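Local coordinates for protein putative Type I topoisomerase (Deinococcus radiodurans, PDB 3M4A) that binds DNA and probably relaxes it as a type IB topoisomerase, breaking a single strand, passing DNA and rejoining the break without ATP, at residues 249-254 and 264-269; 255-260 and 296-301; 292-297 and 329-334. All coordinates share one frame; numbering follows the deposited sequence. Where two conformers were deposited one is given.

Contact 1 (249-254 and 264-269); sequences EYLAQQ and KKVLVD
Leu251 meets Val266 and Leu267 in the apolar centre of this contact, where helix 235-254 packs against helix 260-278. From its backbone Leu251 turns CG anti to the carbonyl carbon (chi1 -66°). CB lies against the ring of Tyr298; beyond CG, CD1 touches Leu267 CD2 at 3.8 Å and also rests on Phe295, and CD2 closes to 3.7 Å on Val266 CG1. Leu251 and Val266 run alongside one another, pointing opposite ways, whereas Leu267, arriving at about a right angle, presses its CD2 into the fork of both Leu251 methyls. Toward the C-terminal end of helix 235-254, Gln254 adds its CB to Val266 CG1 at 4.1 Å. The bent Gln254 chain also lays CG over one face of the Tyr250 ring, 3.5 Å above its plane and displaced toward the rim.

The polar side belongs to Tyr250 and Asp269. Tyr250 OH rests 3.6 Å from Asp269 CB, with ring and carboxylate planes 81° apart. No direct hydrogen bond joins the two segments; instead a water donates to Asp269 OD2 at 2.9 Å and bonds weakly to Tyr250 OH. The same carboxylate oxygen receives Lys265 NZ at 2.6 Å in a salt bridge one turn back along its own helix; OD2 thus has two partners, the ammonium group and the water. Phe273 meets the Tyr250 ring as well.

With axes 10.5 Å apart and running at 134°, the two segments form a splayed, roughly antiparallel helix hairpin: consecutive helices of the type IB catalytic core, joined by a short loop and sealed by leucine and valine methyls inside, with a tyrosine and an aspartate weakly linked through water at the margin.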
loop_
_atom_site.group_PDB
_atom_site.type_symbol
_atom_site.label_atom_id
_atom_site.label_comp_id
_atom_site.label_asym_id
_atom_site.label_seq_id
_atom_site.Cartn_x
_atom_site.Cartn_y
_atom_site.Cartn_z
ATOM N N GLU A 249 2.470 -13.817 7.794
ATOM C CA GLU A 249 1.311 -14.727 7.722
ATOM C C GLU A 249 1.738 -16.137 7.404
ATOM O O GLU A 249 1.294 -17.096 8.045
ATOM C CB GLU A 249 0.354 -14.251 6.635
ATOM C CG GLU A 249 -0.432 -13.038 7.005
ATOM C CD GLU A 249 -1.296 -12.502 5.867
ATOM O OE1 GLU A 249 -0.961 -12.706 4.668
ATOM O OE2 GLU A 249 -2.311 -11.871 6.182
ATOM N N TYR A 250 2.610 -16.250 6.409
ATOM C CA TYR A 250 3.166 -17.531 6.006
ATOM C C TYR A 250 3.834 -18.213 7.187
ATOM O O TYR A 250 3.539 -19.346 7.481
ATOM C CB TYR A 250 4.152 -17.337 4.872
ATOM C CG TYR A 250 4.690 -18.595 4.238
ATOM C CD1 TYR A 250 4.005 -19.218 3.187
ATOM C CD2 TYR A 250 5.890 -19.133 4.650
ATOM C CE1 TYR A 250 4.503 -20.354 2.581
ATOM C CE2 TYR A 250 6.408 -20.279 4.037
ATOM C CZ TYR A 250 5.693 -20.880 3.004
ATOM O OH TYR A 250 6.205 -22.015 2.391
ATOM N N LEU A 251 4.729 -17.517 7.877
ATOM C CA LEU A 251 5.425 -18.135 8.999
ATOM C C LEU A 251 4.468 -18.545 10.133
ATOM O O LEU A 251 4.610 -19.619 10.737
ATOM C CB LEU A 251 6.533 -17.201 9.496
ATOM C CG LEU A 251 7.682 -16.962 8.504
ATOM C CD1 LEU A 251 8.615 -15.845 8.962
ATOM C CD2 LEU A 251 8.467 -18.262 8.254
ATOM N N ALA A 252 3.473 -17.710 10.420
ATOM C CA ALA A 252 2.494 -18.020 11.468
ATOM C C ALA A 252 1.719 -19.289 11.108
ATOM O O ALA A 252 1.437 -20.149 11.963
ATOM C CB ALA A 252 1.546 -16.851 11.669
ATOM N N GLN A 253 1.398 -19.418 9.828
ATOM C CA GLN A 253 0.616 -20.542 9.348
ATOM C C GLN A 253 1.428 -21.824 9.256
ATOM O O GLN A 253 0.948 -22.901 9.650
ATOM C CB GLN A 253 -0.028 -20.165 8.017
ATOM C CG GLN A 253 -1.112 -19.153 8.255
ATOM C CD GLN A 253 -1.565 -18.438 7.004
ATOM O OE1 GLN A 253 -1.404 -18.934 5.879
ATOM N NE2 GLN A 253 -2.151 -17.270 7.196
ATOM N N GLN A 254 2.667 -21.717 8.782
ATOM C CA GLN A 254 3.569 -22.875 8.743
ATOM C C GLN A 254 3.834 -23.366 10.159
ATOM O O GLN A 254 3.771 -24.568 10.431
ATOM C CB GLN A 254 4.892 -22.528 8.052
ATOM C CG GLN A 254 4.768 -22.144 6.571
ATOM C CD GLN A 254 3.875 -23.090 5.787
ATOM O OE1 GLN A 254 4.138 -24.300 5.713
ATOM N NE2 GLN A 254 2.791 -22.559 5.228
ATOM N N LYS A 264 15.363 -22.212 9.843
ATOM C CA LYS A 264 15.988 -21.510 8.730
ATOM C C LYS A 264 15.564 -22.072 7.365
ATOM O O LYS A 264 15.504 -21.332 6.382
ATOM C CB LYS A 264 17.507 -21.500 8.885
ATOM C CG LYS A 264 17.986 -20.539 9.938
ATOM C CD LYS A 264 19.475 -20.665 10.131
ATOM C CE LYS A 264 19.990 -19.656 11.139
ATOM N NZ LYS A 264 21.409 -19.950 11.520
ATOM N N LYS A 265 15.260 -23.366 7.308
ATOM C CA LYS A 265 14.699 -23.977 6.103
ATOM C C LYS A 265 13.321 -23.380 5.784
ATOM O O LYS A 265 12.980 -23.166 4.616
ATOM C CB LYS A 265 14.552 -25.492 6.281
ATOM C CG LYS A 265 14.012 -26.220 5.043
ATOM C CD LYS A 265 13.202 -27.474 5.371
ATOM C CE LYS A 265 11.750 -27.156 5.740
ATOM N NZ LYS A 265 10.999 -26.582 4.590
ATOM N N VAL A 266 12.521 -23.153 6.818
ATOM C CA VAL A 266 11.189 -22.562 6.622
ATOM C C VAL A 266 11.338 -21.134 6.085
ATOM O O VAL A 266 10.579 -20.704 5.199
ATOM C CB VAL A 266 10.338 -22.555 7.921
ATOM C CG1 VAL A 266 8.949 -21.927 7.659
ATOM C CG2 VAL A 266 10.185 -23.973 8.495
ATOM N N LEU A 267 12.316 -20.406 6.609
ATOM C CA LEU A 267 12.590 -19.050 6.132
ATOM C C LEU A 267 12.940 -19.041 4.644
ATOM O O LEU A 267 12.508 -18.152 3.919
ATOM C CB LEU A 267 13.697 -18.388 6.951
ATOM C CG LEU A 267 13.382 -18.087 8.418
ATOM C CD1 LEU A 267 14.557 -17.356 9.048
ATOM C CD2 LEU A 267 12.094 -17.267 8.565
ATOM N N VAL A 268 13.717 -20.024 4.186
ATOM C CA VAL A 268 14.022 -20.148 2.746
ATOM C C VAL A 268 12.739 -20.303 1.931
ATOM O O VAL A 268 12.543 -19.582 0.949
ATOM C CB VAL A 268 14.989 -21.338 2.456
ATOM C CG1 VAL A 268 15.094 -21.618 0.951
ATOM C CG2 VAL A 268 16.352 -21.046 3.047
ATOM N N ASP A 269 11.858 -21.208 2.346
ATOM C CA ASP A 269 10.580 -21.424 1.661
ATOM C C ASP A 269 9.724 -20.156 1.649
ATOM O O ASP A 269 9.074 -19.843 0.649
ATOM C CB ASP A 269 9.779 -22.539 2.328
ATOM C CG ASP A 269 10.357 -23.920 2.072
ATOM O OD1 ASP A 269 11.088 -24.108 1.073
ATOM O OD2 ASP A 269 10.043 -24.825 2.867
HETATM O O HOH W 1 7.946 -23.909 4.671
#

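Contact 2 (255-260 and 296-301); sequences GTESSE and DRYLDG
CG of Tyr298 is anti to its backbone N (chi1 -176°), and the ring beyond it brings its hydroxyl from helix 292-299 to Gly255, while Thr256 holds OG1 between its backbone N and carbonyl carbon and CG2 beside the N, against Gly301. The Tyr298 hydroxyl donates to Gly255 O at 2.7 Å. This oxygen lies at the ring edge, in its plane; seen from the carbonyl the approach is bent, with a C=O...OH angle of 139° and the donor 27° out of the carbonyl plane. Gly255 leaves its helix with positive phi, at backbone angles where a CB would jam against the preceding carbonyl oxygen.

Glu257 lies alongside Tyr298, pointing the same way, with CG 3.7 Å from the hydroxyl oxygen. A water sits 3.6 Å above the centre of the ring; it accepts from Glu257 N at 2.9 Å and can donate to Tyr298 O, tying loop to helix end. A second water can donate to Leu299 O at 3.1 Å and, weakly, to Glu257 O. Thr256 CG2 packs on Gly301 C at 3.6 Å. Gly301, with positive phi, is the C-prime residue of a Schellman motif that ends the helix: the next residue's N bonds to Arg297 O, and Gly301 N to Tyr298 O. Glu260 CG reaches Leu299 CD2 at 4.1 Å, the two chains crossing at about a right angle.

The turn between helices 235-254 and 260-278 is thus held against the C-terminal end of helix 292-299. Tyr298 also packs on Val266 and Leu267 of helix 260-278, and Val303, in the loop beyond, touches both Thr256 and Tyr298.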
loop_
_atom_site.group_PDB
_atom_site.type_symbol
_atom_site.label_atom_id
_atom_site.label_comp_id
_atom_site.label_asym_id
_atom_site.label_seq_id
_atom_site.Cartn_x
_atom_site.Cartn_y
_atom_site.Cartn_z
ATOM N N GLY A 255 4.128 -22.428 11.053
ATOM C CA GLY A 255 4.330 -22.726 12.463
ATOM C C GLY A 255 5.810 -22.779 12.767
ATOM O O GLY A 255 6.640 -22.992 11.878
ATOM N N THR A 256 6.123 -22.598 14.045
ATOM C CA THR A 256 7.502 -22.546 14.515
ATOM C C THR A 256 8.133 -23.939 14.517
ATOM O O THR A 256 7.436 -24.964 14.449
ATOM C CB THR A 256 7.577 -21.938 15.926
ATOM O OG1 THR A 256 6.699 -22.645 16.803
ATOM C CG2 THR A 256 7.178 -20.455 15.913
ATOM N N GLU A 257 9.461 -23.948 14.559
ATOM C CA GLU A 257 10.249 -25.170 14.529
ATOM C C GLU A 257 11.033 -25.261 15.824
ATOM O O GLU A 257 11.408 -24.239 16.385
ATOM C CB GLU A 257 11.203 -25.148 13.341
ATOM C CG GLU A 257 10.527 -25.352 11.985
ATOM C CD GLU A 257 9.880 -26.723 11.851
ATOM O OE1 GLU A 257 10.292 -27.663 12.578
ATOM O OE2 GLU A 257 8.959 -26.872 11.019
ATOM N N SER A 258 11.290 -26.482 16.288
ATOM C CA SER A 258 12.012 -26.683 17.547
ATOM C C SER A 258 13.505 -26.394 17.413
ATOM O O SER A 258 14.117 -25.893 18.357
ATOM C CB SER A 258 11.792 -28.101 18.096
ATOM O OG SER A 258 11.978 -29.091 17.095
ATOM N N SER A 259 14.085 -26.701 16.256
ATOM C CA SER A 259 15.504 -26.436 16.020
ATOM C C SER A 259 15.678 -25.244 15.096
ATOM O O SER A 259 14.888 -25.038 14.173
ATOM C CB SER A 259 16.204 -27.664 15.444
ATOM O OG SER A 259 15.613 -28.081 14.229
ATOM N N GLU A 260 16.722 -24.464 15.348
ATOM C CA GLU A 260 16.981 -23.252 14.581
ATOM C C GLU A 260 17.347 -23.576 13.141
ATOM O O GLU A 260 17.051 -22.798 12.237
ATOM C CB GLU A 260 18.082 -22.423 15.240
ATOM C CG GLU A 260 18.419 -21.146 14.480
ATOM C CD GLU A 260 18.909 -20.016 15.367
ATOM O OE1 GLU A 260 18.609 -20.022 16.586
ATOM O OE2 GLU A 260 19.578 -19.103 14.831
ATOM N N ASP A 296 13.609 -12.627 12.726
ATOM C CA ASP A 296 14.135 -12.659 14.109
ATOM C C ASP A 296 13.117 -13.255 15.078
ATOM O O ASP A 296 13.415 -14.185 15.838
ATOM C CB ASP A 296 14.510 -11.264 14.614
ATOM C CG ASP A 296 15.730 -10.677 13.927
ATOM O OD1 ASP A 296 16.546 -11.424 13.333
ATOM O OD2 ASP A 296 15.853 -9.443 13.987
ATOM N N ARG A 297 11.885 -12.748 15.041
ATOM C CA ARG A 297 10.868 -13.277 15.933
ATOM C C ARG A 297 10.593 -14.754 15.678
ATOM O O ARG A 297 10.492 -15.550 16.620
ATOM C CB ARG A 297 9.588 -12.439 15.857
ATOM C CG ARG A 297 9.769 -11.008 16.295
ATOM C CD ARG A 297 10.160 -10.819 17.768
ATOM N NE ARG A 297 10.327 -9.394 17.981
ATOM C CZ ARG A 297 11.442 -8.707 17.722
ATOM N NH1 ARG A 297 12.532 -9.333 17.285
ATOM N NH2 ARG A 297 11.482 -7.398 17.899
ATOM N N TYR A 298 10.504 -15.142 14.407
ATOM C CA TYR A 298 10.279 -16.540 14.063
ATOM C C TYR A 298 11.365 -17.443 14.645
ATOM O O TYR A 298 11.074 -18.500 15.197
ATOM C CB TYR A 298 10.206 -16.711 12.543
ATOM C CG TYR A 298 9.890 -18.123 12.138
ATOM C CD1 TYR A 298 8.613 -18.651 12.332
ATOM C CD2 TYR A 298 10.874 -18.953 11.592
ATOM C CE1 TYR A 298 8.318 -19.952 11.975
ATOM C CE2 TYR A 298 10.590 -20.255 11.223
ATOM C CZ TYR A 298 9.318 -20.756 11.416
ATOM O OH TYR A 298 9.024 -22.056 11.066
ATOM N N LEU A 299 12.608 -17.009 14.532
ATOM C CA LEU A 299 13.753 -17.773 15.042
ATOM C C LEU A 299 13.763 -17.901 16.570
ATOM O O LEU A 299 14.354 -18.844 17.113
ATOM C CB LEU A 299 15.063 -17.160 14.538
ATOM C CG LEU A 299 15.294 -17.401 13.043
ATOM C CD1 LEU A 299 16.469 -16.591 12.528
ATOM C CD2 LEU A 299 15.485 -18.866 12.751
ATOM N N ASP A 300 13.087 -16.979 17.244
ATOM C CA ASP A 300 12.867 -17.034 18.687
ATOM C C ASP A 300 11.519 -17.676 19.061
ATOM O O ASP A 300 11.101 -17.603 20.222
ATOM C CB ASP A 300 12.962 -15.618 19.274
ATOM C CG ASP A 300 14.404 -15.117 19.379
ATOM O OD1 ASP A 300 15.334 -15.938 19.292
ATOM O OD2 ASP A 300 14.597 -13.905 19.549
ATOM N N GLY A 301 10.833 -18.273 18.082
ATOM C CA GLY A 301 9.594 -19.023 18.312
ATOM C C GLY A 301 8.338 -18.175 18.454
ATOM O O GLY A 301 7.351 -18.609 19.062
HETATM O O HOH W 2 10.654 -21.297 14.783
HETATM O O HOH W 3 13.700 -21.723 16.326
#

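Contact 3 (292-297 and 329-334); sequences PVIFDR and KRMLES
Val293 and Leu332 bring their CA atoms within 6.8 Å of each other where helices 292-299 and 323-337 cross at 84°, the segment axes 9.7 Å apart. Val293 CB lies 4.2 Å from Leu332 CD2. Ile294 was modelled in two conformers; in one, CG1 sits 3.8 Å from Met331 SD and CD1 near Leu332 CD2, and both contacts are provisional. Arg297 and Met331 pass alongside, pointing opposite ways, with Arg297 CG 3.9 Å from Met331 CG.

A bend at chi2 (-64°) folds Arg297 CD back, and the guanidinium beyond turns its side to Ser334. NE and NH2 both donate to Ser334 OG, each at 3.0 Å, with the oxygen only 2° out of the guanidinium plane. Val293 CG1 lies over one face of that group, 3.7 Å above it and displaced toward the rim. Ser334 OG in turn donates to Met331 O, so one hydroxyl takes two N-H groups and gives its proton to the helix backbone. NH2 also forms a salt bridge with Glu335.

An alanine in place of Arg297 would probably leave Glu335 without this charged partner, strip Ser334 OG of both donors and open a gap beside Met331 CG. Chemically, the crossing joins methyl and thioether packing to a chain of hydrogen bonds that probably restricts the turning of the guanidinium and satisfies the serine hydroxyl as donor and acceptor.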
loop_
_atom_site.group_PDB
_atom_site.type_symbol
_atom_site.label_atom_id
_atom_site.label_comp_id
_atom_site.label_asym_id
_atom_site.label_seq_id
_atom_site.Cartn_x
_atom_site.Cartn_y
_atom_site.Cartn_z
ATOM N N PRO A 292 13.523 -7.788 8.402
ATOM C CA PRO A 292 14.155 -8.914 9.089
ATOM C C PRO A 292 13.640 -9.165 10.499
ATOM O O PRO A 292 13.792 -10.258 11.046
ATOM C CB PRO A 292 15.641 -8.514 9.130
ATOM C CG PRO A 292 15.656 -7.062 9.013
ATOM C CD PRO A 292 14.465 -6.688 8.150
ATOM N N VAL A 293 13.009 -8.162 11.093
ATOM C CA VAL A 293 12.423 -8.340 12.409
ATOM C C VAL A 293 11.466 -9.535 12.458
ATOM O O VAL A 293 11.455 -10.283 13.426
ATOM C CB VAL A 293 11.738 -7.041 12.892
ATOM C CG1 VAL A 293 10.928 -7.287 14.178
ATOM C CG2 VAL A 293 12.799 -5.949 13.106
ATOM N N ILE A 294 10.684 -9.747 11.399
ATOM C CA ILE A 294 9.731 -10.856 11.338
ATOM C C ILE A 294 10.437 -12.217 11.437
ATOM O O ILE A 294 9.958 -13.156 12.098
ATOM C CB ILE A 294 8.872 -10.739 10.029
ATOM C CG1 ILE A 294 7.716 -9.756 10.249
ATOM C CG2 ILE A 294 8.330 -12.083 9.570
ATOM C CD1 ILE A 294 8.150 -8.352 10.626
ATOM N N PHE A 295 11.592 -12.309 10.762
ATOM C CA PHE A 295 12.434 -13.515 10.770
ATOM C C PHE A 295 13.103 -13.709 12.138
ATOM O O PHE A 295 13.131 -14.824 12.648
ATOM C CB PHE A 295 13.493 -13.433 9.664
ATOM C CG PHE A 295 12.955 -13.677 8.273
ATOM C CD1 PHE A 295 11.588 -13.771 8.020
ATOM C CD2 PHE A 295 13.828 -13.810 7.209
ATOM C CE1 PHE A 295 11.118 -14.005 6.739
ATOM C CE2 PHE A 295 13.350 -14.044 5.912
ATOM C CZ PHE A 295 11.990 -14.133 5.694
ATOM N N ASP A 296 13.609 -12.627 12.726
ATOM C CA ASP A 296 14.135 -12.659 14.109
ATOM C C ASP A 296 13.117 -13.255 15.078
ATOM O O ASP A 296 13.415 -14.185 15.838
ATOM C CB ASP A 296 14.510 -11.264 14.614
ATOM C CG ASP A 296 15.730 -10.677 13.927
ATOM O OD1 ASP A 296 16.546 -11.424 13.333
ATOM O OD2 ASP A 296 15.853 -9.443 13.987
ATOM N N ARG A 297 11.885 -12.748 15.041
ATOM C CA ARG A 297 10.868 -13.277 15.933
ATOM C C ARG A 297 10.593 -14.754 15.678
ATOM O O ARG A 297 10.492 -15.550 16.620
ATOM C CB ARG A 297 9.588 -12.439 15.857
ATOM C CG ARG A 297 9.769 -11.008 16.295
ATOM C CD ARG A 297 10.160 -10.819 17.768
ATOM N NE ARG A 297 10.327 -9.394 17.981
ATOM C CZ ARG A 297 11.442 -8.707 17.722
ATOM N NH1 ARG A 297 12.532 -9.333 17.285
ATOM N NH2 ARG A 297 11.482 -7.398 17.899
ATOM N N LYS A 329 1.856 -4.913 13.053
ATOM C CA LYS A 329 2.202 -3.639 13.641
ATOM C C LYS A 329 2.762 -3.824 15.041
ATOM O O LYS A 329 3.786 -3.253 15.369
ATOM C CB LYS A 329 1.004 -2.712 13.715
ATOM C CG LYS A 329 1.425 -1.288 14.044
ATOM C CD LYS A 329 0.281 -0.339 14.166
ATOM C CE LYS A 329 0.827 1.076 14.328
ATOM N NZ LYS A 329 -0.215 2.056 14.728
ATOM N N ARG A 330 2.072 -4.625 15.839
ATOM C CA ARG A 330 2.494 -4.885 17.216
ATOM C C ARG A 330 3.816 -5.650 17.262
ATOM O O ARG A 330 4.671 -5.353 18.108
ATOM C CB ARG A 330 1.394 -5.610 17.971
ATOM C CG ARG A 330 0.221 -4.700 18.271
ATOM C CD ARG A 330 -0.909 -5.433 18.953
ATOM N NE ARG A 330 -0.485 -6.015 20.217
ATOM C CZ ARG A 330 -0.366 -5.351 21.359
ATOM N NH1 ARG A 330 -0.650 -4.054 21.436
ATOM N NH2 ARG A 330 0.050 -5.995 22.438
ATOM N N MET A 331 4.006 -6.600 16.342
ATOM C CA MET A 331 5.307 -7.290 16.249
ATOM C C MET A 331 6.441 -6.318 15.937
ATOM O O MET A 331 7.510 -6.378 16.569
ATOM C CB MET A 331 5.270 -8.417 15.214
ATOM C CG MET A 331 6.572 -9.177 15.097
ATOM S SD MET A 331 6.558 -10.391 13.761
ATOM C CE MET A 331 5.738 -11.760 14.543
ATOM N N LEU A 332 6.241 -5.434 14.964
ATOM C CA LEU A 332 7.271 -4.452 14.629
ATOM C C LEU A 332 7.534 -3.515 15.803
ATOM O O LEU A 332 8.683 -3.151 16.069
ATOM C CB LEU A 332 6.900 -3.645 13.396
ATOM C CG LEU A 332 6.833 -4.449 12.096
ATOM C CD1 LEU A 332 6.275 -3.554 10.981
ATOM C CD2 LEU A 332 8.203 -5.033 11.699
ATOM N N GLU A 333 6.470 -3.137 16.502
ATOM C CA GLU A 333 6.607 -2.284 17.689
ATOM C C GLU A 333 7.463 -2.935 18.800
ATOM O O GLU A 333 8.091 -2.219 19.592
ATOM C CB GLU A 333 5.227 -1.841 18.204
ATOM C CG GLU A 333 4.594 -0.786 17.289
ATOM C CD GLU A 333 3.188 -0.362 17.696
ATOM O OE1 GLU A 333 2.442 -1.178 18.297
ATOM O OE2 GLU A 333 2.828 0.800 17.383
ATOM N N SER A 334 7.531 -4.263 18.845
ATOM C CA SER A 334 8.357 -4.926 19.855
ATOM C C SER A 334 9.855 -4.638 19.679
ATOM O O SER A 334 10.618 -4.774 20.635
ATOM C CB SER A 334 8.111 -6.436 19.872
ATOM O OG SER A 334 8.645 -7.072 18.732
#

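How the contacts relate
Helix 292-299 links the three contacts. Contacts 2 and 3 share Asp296 and Arg297, and their centres lie 13 Å apart. Contact 1 touches both: Val266 CG1 comes within 3.4 Å of Tyr298 OH, and Leu267 CD2 within 3.6 Å of Phe295 CD1. Its centre is 9 Å from that of contact 2 and 14 Å from that of contact 3. Along the chain the segments of contacts 1 and 2 alternate, whereas contact 1 closes before contact 3 opens. None touches the bound DNA: the nearest atoms are about 16, 28 and 18 Å from it for contacts 1, 2 and 3.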